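Local coordinates for protein esterase LipW (PDB 3QH4) that is probably an alpha/beta-hydrolase-fold esterase that hydrolyses ester substrates with strict selectivity, at residues I27-E32 and W223-A228; G94-G99 and S165-T170; H281-A286 and W297-R302. All blocks are in the same frame, centred on the assembly; numbering follows the deposited sequence. Where two conformers were deposited one is given.

Interaction 1: I27-E32 and W223-A228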
loop_
_atom_site.group_PDB
_atom_site.type_symbol
_atom_site.label_atom_id
_atom_site.label_comp_id
_atom_site.label_asym_id
_atom_site.label_seq_id
_atom_site.Cartn_x
_atom_site.Cartn_y
_atom_site.Cartn_z
ATOM N N ILE A 27 10.669 9.271 11.600
ATOM C CA ILE A 27 11.559 8.672 10.597
ATOM C C ILE A 27 12.501 9.748 10.079
ATOM O O ILE A 27 12.192 10.942 10.130
ATOM C CB ILE A 27 10.743 8.075 9.412
ATOM C CG1 ILE A 27 11.578 7.074 8.594
ATOM C CG2 ILE A 27 10.119 9.174 8.528
ATOM C CD1 ILE A 27 10.700 6.209 7.679
ATOM N N ASP A 28 13.647 9.311 9.565
ATOM C CA ASP A 28 14.565 10.190 8.853
ATOM C C ASP A 28 14.584 9.627 7.430
ATOM O O ASP A 28 14.968 8.488 7.219
ATOM C CB ASP A 28 15.931 10.090 9.532
ATOM C CG ASP A 28 17.019 10.872 8.821
ATOM O OD1 ASP A 28 16.828 11.325 7.672
ATOM O OD2 ASP A 28 18.098 11.022 9.442
ATOM N N PHE A 29 14.159 10.428 6.454
ATOM C CA PHE A 29 14.002 9.883 5.098
ATOM C C PHE A 29 15.035 10.426 4.126
ATOM O O PHE A 29 14.800 10.466 2.927
ATOM C CB PHE A 29 12.571 10.094 4.563
ATOM C CG PHE A 29 12.049 8.918 3.757
ATOM C CD1 PHE A 29 11.902 7.679 4.352
ATOM C CD2 PHE A 29 11.680 9.074 2.414
ATOM C CE1 PHE A 29 11.422 6.571 3.616
ATOM C CE2 PHE A 29 11.187 7.971 1.663
ATOM C CZ PHE A 29 11.051 6.736 2.290
ATOM N N THR A 30 16.201 10.820 4.650
ATOM C CA THR A 30 17.336 11.131 3.763
ATOM C C THR A 30 17.833 9.842 3.113
ATOM O O THR A 30 17.595 8.754 3.631
ATOM C CB THR A 30 18.520 11.792 4.537
ATOM O OG1 THR A 30 18.983 10.898 5.559
ATOM C CG2 THR A 30 18.102 13.127 5.138
ATOM N N ALA A 31 18.518 9.971 1.980
ATOM C CA ALA A 31 19.089 8.818 1.287
ATOM C C ALA A 31 19.999 7.969 2.183
ATOM O O ALA A 31 19.875 6.753 2.196
ATOM C CB ALA A 31 19.842 9.276 0.031
ATOM N N GLU A 32 20.897 8.602 2.941
ATOM C CA GLU A 32 21.769 7.868 3.879
ATOM C C GLU A 32 21.011 7.073 4.940
ATOM O O GLU A 32 21.361 5.918 5.255
ATOM C CB GLU A 32 22.766 8.829 4.554
ATOM N N TRP A 223 8.860 12.239 -2.144
ATOM C CA TRP A 223 8.471 12.610 -3.506
ATOM C C TRP A 223 9.722 12.974 -4.288
ATOM O O TRP A 223 9.841 12.652 -5.501
ATOM C CB TRP A 223 7.436 13.742 -3.521
ATOM C CG TRP A 223 6.059 13.229 -3.288
ATOM C CD1 TRP A 223 5.256 13.441 -2.190
ATOM C CD2 TRP A 223 5.314 12.434 -4.193
ATOM N NE1 TRP A 223 4.058 12.783 -2.363
ATOM C CE2 TRP A 223 4.065 12.169 -3.592
ATOM C CE3 TRP A 223 5.580 11.914 -5.475
ATOM C CZ2 TRP A 223 3.068 11.409 -4.225
ATOM C CZ3 TRP A 223 4.584 11.142 -6.109
ATOM C CH2 TRP A 223 3.343 10.900 -5.477
ATOM N N ARG A 224 10.681 13.626 -3.621
ATOM C CA ARG A 224 11.917 13.992 -4.361
ATOM C C ARG A 224 12.696 12.760 -4.823
ATOM O O ARG A 224 13.148 12.713 -5.989
ATOM C CB ARG A 224 12.807 14.963 -3.551
ATOM C CG ARG A 224 12.231 16.383 -3.518
ATOM C CD ARG A 224 13.335 17.440 -3.383
ATOM N NE ARG A 224 14.084 17.304 -2.159
ATOM C CZ ARG A 224 13.702 17.804 -0.983
ATOM N NH1 ARG A 224 12.547 18.459 -0.862
ATOM N NH2 ARG A 224 14.474 17.634 0.083
ATOM N N HIS A 225 12.853 11.761 -3.943
ATOM C CA HIS A 225 13.617 10.550 -4.314
ATOM C C HIS A 225 12.931 9.791 -5.450
ATOM O O HIS A 225 13.598 9.266 -6.338
ATOM C CB HIS A 225 13.730 9.539 -3.168
ATOM C CG HIS A 225 14.375 10.067 -1.932
ATOM N ND1 HIS A 225 15.502 10.857 -1.944
ATOM C CD2 HIS A 225 14.053 9.884 -0.630
ATOM C CE1 HIS A 225 15.827 11.169 -0.700
ATOM N NE2 HIS A 225 14.960 10.594 0.115
ATOM N N TYR A 226 11.601 9.717 -5.369
ATOM C CA TYR A 226 10.781 8.962 -6.302
ATOM C C TYR A 226 10.751 9.611 -7.678
ATOM O O TYR A 226 10.885 8.916 -8.686
ATOM C CB TYR A 226 9.349 8.905 -5.769
ATOM C CG TYR A 226 8.437 8.031 -6.580
ATOM C CD1 TYR A 226 8.795 6.719 -6.886
ATOM C CD2 TYR A 226 7.208 8.499 -7.017
ATOM C CE1 TYR A 226 7.961 5.895 -7.631
ATOM C CE2 TYR A 226 6.355 7.683 -7.756
ATOM C CZ TYR A 226 6.722 6.372 -8.032
ATOM O OH TYR A 226 5.846 5.576 -8.741
ATOM N N LEU A 227 10.547 10.931 -7.718
ATOM C CA LEU A 227 10.462 11.625 -9.015
ATOM C C LEU A 227 11.812 11.829 -9.683
ATOM O O LEU A 227 11.888 11.906 -10.907
ATOM C CB LEU A 227 9.736 12.956 -8.883
ATOM C CG LEU A 227 8.230 12.818 -8.578
ATOM C CD1 LEU A 227 7.682 14.210 -8.200
ATOM C CD2 LEU A 227 7.445 12.274 -9.736
ATOM N N ALA A 228 12.858 11.926 -8.876
ATOM C CA ALA A 228 14.239 12.134 -9.355
ATOM C C ALA A 228 14.296 13.208 -10.461
ATOM O O ALA A 228 14.825 12.967 -11.568
ATOM C CB ALA A 228 14.858 10.815 -9.814
#

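Interaction 2: G94-G99 and S165-T170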
loop_
_atom_site.group_PDB
_atom_site.type_symbol
_atom_site.label_atom_id
_atom_site.label_comp_id
_atom_site.label_asym_id
_atom_site.label_seq_id
_atom_site.Cartn_x
_atom_site.Cartn_y
_atom_site.Cartn_z
ATOM N N GLY A 94 6.388 1.881 2.306
ATOM C CA GLY A 94 7.834 2.060 2.404
ATOM C C GLY A 94 8.300 3.312 1.702
ATOM O O GLY A 94 9.483 3.457 1.478
ATOM N N GLY A 95 7.371 4.211 1.385
ATOM C CA GLY A 95 7.747 5.509 0.763
ATOM C C GLY A 95 8.531 5.417 -0.532
ATOM O O GLY A 95 9.318 6.337 -0.857
ATOM N N PHE A 96 8.259 4.353 -1.295
ATOM C CA PHE A 96 8.934 4.042 -2.588
ATOM C C PHE A 96 10.403 3.638 -2.455
ATOM O O PHE A 96 10.986 3.212 -3.460
ATOM C CB PHE A 96 8.854 5.179 -3.646
ATOM C CG PHE A 96 7.492 5.724 -3.828
ATOM C CD1 PHE A 96 6.551 5.025 -4.576
ATOM C CD2 PHE A 96 7.141 6.934 -3.229
ATOM C CE1 PHE A 96 5.245 5.535 -4.734
ATOM C CE2 PHE A 96 5.858 7.460 -3.399
ATOM C CZ PHE A 96 4.899 6.747 -4.140
ATOM N N ALA A 97 10.961 3.778 -1.252
ATOM C CA ALA A 97 12.401 3.563 -1.015
ATOM C C ALA A 97 12.747 2.382 -0.106
ATOM O O ALA A 97 13.926 1.958 -0.050
ATOM C CB ALA A 97 12.999 4.828 -0.433
ATOM N N LEU A 98 11.773 1.894 0.663
ATOM C CA LEU A 98 12.038 0.824 1.642
ATOM C C LEU A 98 11.197 -0.405 1.368
ATOM O O LEU A 98 10.145 -0.315 0.710
ATOM C CB LEU A 98 11.700 1.286 3.066
ATOM C CG LEU A 98 12.322 2.577 3.561
ATOM C CD1 LEU A 98 11.730 2.998 4.904
ATOM C CD2 LEU A 98 13.811 2.297 3.657
ATOM N N GLY A 99 11.642 -1.546 1.904
ATOM C CA GLY A 99 10.775 -2.714 1.995
ATOM C C GLY A 99 11.022 -3.807 0.976
ATOM O O GLY A 99 11.857 -3.680 0.083
ATOM N N SER A 165 -0.588 -0.219 0.496
ATOM C CA SER A 165 -0.513 0.649 1.666
ATOM C C SER A 165 0.471 1.749 1.351
ATOM O O SER A 165 1.575 1.466 0.845
ATOM C CB SER A 165 0.025 -0.140 2.854
ATOM O OG SER A 165 0.270 0.679 3.992
ATOM N N SER A 166 0.081 2.986 1.649
ATOM C CA SER A 166 1.014 4.132 1.576
ATOM C C SER A 166 1.536 4.266 0.135
ATOM O O SER A 166 0.759 4.302 -0.809
ATOM C CB SER A 166 2.157 3.949 2.604
ATOM O OG SER A 166 2.872 5.153 2.881
ATOM N N ALA A 167 2.859 4.341 -0.032
ATOM C CA ALA A 167 3.430 4.416 -1.393
ATOM C C ALA A 167 3.013 3.224 -2.267
ATOM O O ALA A 167 2.867 3.344 -3.499
ATOM C CB ALA A 167 4.961 4.494 -1.273
ATOM N N GLY A 168 2.831 2.044 -1.681
ATOM C CA GLY A 168 2.280 0.930 -2.475
ATOM C C GLY A 168 0.874 1.172 -2.988
ATOM O O GLY A 168 0.489 0.674 -4.049
ATOM N N ALA A 169 0.083 1.923 -2.229
ATOM C CA ALA A 169 -1.260 2.284 -2.707
ATOM C C ALA A 169 -1.199 3.248 -3.884
ATOM O O ALA A 169 -2.066 3.214 -4.732
ATOM C CB ALA A 169 -2.139 2.823 -1.541
ATOM N N THR A 170 -0.139 4.050 -3.958
ATOM C CA THR A 170 0.096 4.936 -5.116
ATOM C C THR A 170 0.209 4.073 -6.365
ATOM O O THR A 170 -0.407 4.368 -7.405
ATOM C CB THR A 170 1.407 5.746 -4.934
ATOM O OG1 THR A 170 1.482 6.251 -3.585
ATOM C CG2 THR A 170 1.417 6.924 -5.909
#

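Interaction 3: H281-A286 and W297-R302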
loop_
_atom_site.group_PDB
_atom_site.type_symbol
_atom_site.label_atom_id
_atom_site.label_comp_id
_atom_site.label_asym_id
_atom_site.label_seq_id
_atom_site.Cartn_x
_atom_site.Cartn_y
_atom_site.Cartn_z
ATOM N N HIS A 281 -12.863 5.446 5.371
ATOM C CA HIS A 281 -12.766 5.506 6.832
ATOM C C HIS A 281 -11.560 6.283 7.323
ATOM O O HIS A 281 -10.431 6.047 6.844
ATOM C CB HIS A 281 -12.676 4.119 7.474
ATOM C CG HIS A 281 -13.050 4.137 8.917
ATOM N ND1 HIS A 281 -14.345 3.962 9.341
ATOM C CD2 HIS A 281 -12.308 4.334 10.032
ATOM C CE1 HIS A 281 -14.394 4.050 10.653
ATOM N NE2 HIS A 281 -13.171 4.275 11.100
ATOM N N ILE A 282 -11.805 7.176 8.282
ATOM C CA ILE A 282 -10.712 7.849 8.989
ATOM C C ILE A 282 -10.728 7.279 10.411
ATOM O O ILE A 282 -11.729 7.369 11.115
ATOM C CB ILE A 282 -10.899 9.395 9.042
ATOM C CG1 ILE A 282 -10.901 9.994 7.625
ATOM C CG2 ILE A 282 -9.766 10.052 9.900
ATOM C CD1 ILE A 282 -9.568 9.703 6.828
ATOM N N PHE A 283 -9.594 6.712 10.826
ATOM C CA PHE A 283 -9.481 6.094 12.148
ATOM C C PHE A 283 -8.924 7.101 13.134
ATOM O O PHE A 283 -7.875 7.707 12.876
ATOM C CB PHE A 283 -8.531 4.884 12.074
ATOM C CG PHE A 283 -9.117 3.730 11.322
ATOM C CD1 PHE A 283 -9.922 2.788 12.003
ATOM C CD2 PHE A 283 -8.873 3.570 9.969
ATOM C CE1 PHE A 283 -10.468 1.691 11.311
ATOM C CE2 PHE A 283 -9.453 2.483 9.248
ATOM C CZ PHE A 283 -10.246 1.551 9.949
ATOM N N PRO A 284 -9.620 7.285 14.261
ATOM C CA PRO A 284 -9.248 8.318 15.263
ATOM C C PRO A 284 -7.988 7.898 16.050
ATOM O O PRO A 284 -7.729 6.699 16.198
ATOM C CB PRO A 284 -10.497 8.367 16.170
ATOM C CG PRO A 284 -11.044 6.952 16.141
ATOM C CD PRO A 284 -10.760 6.458 14.703
ATOM N N ARG A 285 -7.217 8.881 16.512
ATOM C CA ARG A 285 -6.098 8.671 17.458
ATOM C C ARG A 285 -5.015 7.705 16.926
ATOM O O ARG A 285 -4.347 7.018 17.689
ATOM C CB ARG A 285 -6.631 8.236 18.827
ATOM C CG ARG A 285 -7.794 9.074 19.329
ATOM C CD ARG A 285 -8.211 8.654 20.742
ATOM N NE ARG A 285 -7.291 9.155 21.749
ATOM C CZ ARG A 285 -7.150 8.644 22.977
ATOM N NH1 ARG A 285 -7.828 7.558 23.361
ATOM N NH2 ARG A 285 -6.310 9.218 23.820
ATOM N N ALA A 286 -4.838 7.701 15.600
ATOM C CA ALA A 286 -3.934 6.800 14.915
ATOM C C ALA A 286 -3.023 7.562 13.935
ATOM O O ALA A 286 -3.488 8.397 13.169
ATOM C CB ALA A 286 -4.747 5.708 14.147
ATOM N N TRP A 297 -3.879 -4.366 18.062
ATOM C CA TRP A 297 -4.693 -3.346 18.655
ATOM C C TRP A 297 -6.098 -3.418 18.069
ATOM O O TRP A 297 -6.266 -3.710 16.902
ATOM C CB TRP A 297 -4.035 -2.000 18.335
ATOM C CG TRP A 297 -4.722 -0.743 18.825
ATOM C CD1 TRP A 297 -5.415 -0.568 19.997
ATOM C CD2 TRP A 297 -4.654 0.533 18.200
ATOM N NE1 TRP A 297 -5.860 0.731 20.081
ATOM C CE2 TRP A 297 -5.393 1.429 19.000
ATOM C CE3 TRP A 297 -4.095 0.997 16.985
ATOM C CZ2 TRP A 297 -5.577 2.773 18.654
ATOM C CZ3 TRP A 297 -4.267 2.323 16.641
ATOM C CH2 TRP A 297 -5.018 3.207 17.483
ATOM N N THR A 298 -7.107 -3.172 18.895
ATOM C CA THR A 298 -8.501 -3.220 18.410
ATOM C C THR A 298 -8.677 -2.358 17.141
ATOM O O THR A 298 -9.382 -2.740 16.226
ATOM C CB THR A 298 -9.511 -2.788 19.495
ATOM O OG1 THR A 298 -9.015 -1.631 20.188
ATOM C CG2 THR A 298 -9.701 -3.911 20.494
ATOM N N THR A 299 -8.031 -1.200 17.084
ATOM C CA THR A 299 -8.186 -0.333 15.911
ATOM C C THR A 299 -7.596 -0.947 14.641
ATOM O O THR A 299 -8.219 -0.885 13.568
ATOM C CB THR A 299 -7.623 1.090 16.182
ATOM O OG1 THR A 299 -8.409 1.703 17.210
ATOM C CG2 THR A 299 -7.686 1.954 14.940
ATOM N N SER A 300 -6.409 -1.544 14.777
ATOM C CA SER A 300 -5.782 -2.277 13.685
ATOM C C SER A 300 -6.645 -3.447 13.262
ATOM O O SER A 300 -6.813 -3.712 12.072
ATOM C CB SER A 300 -4.384 -2.759 14.090
ATOM O OG SER A 300 -3.619 -1.617 14.504
ATOM N N GLN A 301 -7.210 -4.152 14.244
ATOM C CA GLN A 301 -8.092 -5.268 13.908
ATOM C C GLN A 301 -9.346 -4.825 13.190
ATOM O O GLN A 301 -9.804 -5.506 12.262
ATOM C CB GLN A 301 -8.429 -6.089 15.162
ATOM C CG GLN A 301 -7.202 -6.832 15.722
ATOM C CD GLN A 301 -6.845 -8.073 14.869
ATOM O OE1 GLN A 301 -7.705 -8.937 14.624
ATOM N NE2 GLN A 301 -5.593 -8.154 14.418
ATOM N N ARG A 302 -9.911 -3.693 13.609
ATOM C CA ARG A 302 -11.074 -3.144 12.895
ATOM C C ARG A 302 -10.714 -2.777 11.452
ATOM O O ARG A 302 -11.532 -2.956 10.552
ATOM C CB ARG A 302 -11.656 -1.938 13.643
ATOM C CG ARG A 302 -12.481 -2.341 14.886
ATOM C CD ARG A 302 -13.302 -1.134 15.406
ATOM N NE ARG A 302 -12.453 -0.182 16.109
ATOM C CZ ARG A 302 -12.257 -0.192 17.431
ATOM N NH1 ARG A 302 -11.438 0.694 17.987
ATOM N NH2 ARG A 302 -12.859 -1.107 18.191
HETATM O O HOH W 1 -8.506 4.353 17.535
#

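Interaction 1: I27-E32 and W223-A228
Phe29 and His225 meet where the chain leading into helix 31-56 passes the last turns of helix 216-227; the backbones keep their distance, with the CA atoms of Ala31 and His225 8.0 Å apart, so it is the histidine side chain that spans the space between them. Its NE2 donates to the backbone O of Phe29 over 2.8 Å. The bond is close to linear at the hydrogen (168°), and the carbonyl oxygen lies in the imidazole plane, almost end-on to NE2. With CG beside its own backbone N and anti to the carbonyl carbon (chi1 -58°), the ring reaches out from the helix to this oxygen. The bond therefore fixes NE2 as protonated and holds the ring's rotation.

The same ring also packs. His225 CD2 lies 3.9 Å from CD2 of the Phe29 ring, and the two planes are inclined at 44°. On the other flank, CE1 is 4.0 Å from the backbone N of Ala31. Just beside the contact Asp28 forms an Asx turn, its OD1 accepting from both the backbone N and OG1 of Thr30, the N-cap residue of helix 31-56.

Around this joint, Phe29 rests on Ala218 and Met222 of helix 216-227 and meets Phe214 edge-to-face, while Ile34 of helix 31-56 touches both Phe29 and His225. The contact thus ties the start of the long helix 31-56 to helix 216-227, a helix that follows strand 189-193 and precedes strand 250-255 in the chain.

Interaction 2: G94-G99 and S165-T170
Phe96 lies with one ring face on the methyl group of Ala167, close to where the CA atoms of Gly95 and Ala167 come within 4.9 Å of each other. From CB the side chain leaves with CG beside the backbone N (chi1 -48°), which lays the ring across the first turn of helix 167-181. Already at CG the methyl is near, and it stays at almost the same distance from all six ring carbons: Ala167 CB is 3.8 Å from CG and 3.6 Å from CE1. It stands 3.5 Å from the ring centroid and only 4° off the normal, a well-centred CH-pi contact. At CE1 the carbonyl O of Ala167 joins in, 3.5 Å away. The far end, CZ, reaches Thr170 one helical turn later, 3.5 Å from OG1, with CG2 of that threonine at the ring edge. The ring and the threonine side chain cross at about a right angle. Thr170 OG1 is engaged in a hydrogen bond to the backbone O of Val196.

The methyl is also close to the loop itself, 3.3 Å from Phe96 N and 3.6 Å from Gly95 CA. Gly94 folds that loop back, its O accepting from the N atoms of Ala97 and Leu98, and its backbone angles are ones that call for glycine. Tyr226 stacks on the opposite face of the Phe96 ring.

Ser166, just before the helix, fits the nucleophile elbow of the alpha/beta-hydrolase fold, and in one of its two conformers OG hydrogen-bonds His288 NE2, consistent with a Ser-His-Asp triad completed by Asp258. No hydrogen bond joins the segments; van der Waals and CH-pi packing mainly seats the loop beside the probable nucleophile, one ring face receiving the Ala167 methyl while Thr170 meets the far end.

Interaction 3: H281-A286 and W297-R302
Phe283 and Thr299 bring together an edge strand of the alpha/beta-hydrolase sheet, 278-283, and the C-terminal helix 298-315. The two side chains slide past each other in opposite directions, the phenyl pointing to the helix and the threonine to the strand. Their touch is between CD1 of the ring and CG2 of Thr299, 3.8 Å apart. That methyl is set anti to its residue's backbone N (chi1 -65° for OG1), which turns it to the phenyl and puts the hydroxyl on another side. Farther along the ring, CE1 comes to 4.5 Å from Arg302 CB, one turn on in the helix. His281, two residues back on the same strand, lays its CD2 over the centre of one face of the phenyl ring. Phe290 of helix 290-293 meets the ring as well, and Leu303 and Met306 extend the apolar layer along helix 298-315.

Trp297, the N-cap residue, reaches the chain beyond the strand. Its CG is anti to the backbone N (chi1 179°), carrying the indole back past Thr299, whose CB lies over one face of it toward the rim. The far corner of the indole, CH2, reaches the chain at and just after the corner at 284-285: it is 3.9 Å from Arg285 O and 4.2 Å from Ala286 CB, the latter approaching near the indole plane. Leu18 and Leu19 touch this tryptophan, so the indole also packs against helix 17-20.

Between the phenyl and indole contacts the link is polar. A water donates to Pro284 O over 2.8 Å and is also hydrogen-bonded to Thr299 OG1 at 2.7 Å, bridging the corner after the strand to the first turn of the helix.

Overall arrangement
Interactions 1 and 2 are neighbours, their centres 12 Å apart: the Phe29 ring touches Gly94, Gly95 and Leu98, and helix 216-227 packs on the same loop, so this helix, the loop leading into helix 31-56 and the loop after strand 85-91 form one continuous packing. In sequence, both segments of interaction 2 fall between those of interaction 1. Interaction 3 follows both, at the far strand 278-283 and helix 298-315; its centre lies about 28 Å from that of interaction 1 and about 20 Å from that of interaction 2, without touching either. Interaction 2 holds the probable nucleophile, and Ala286 of interaction 3 lies near the probable triad without touching it.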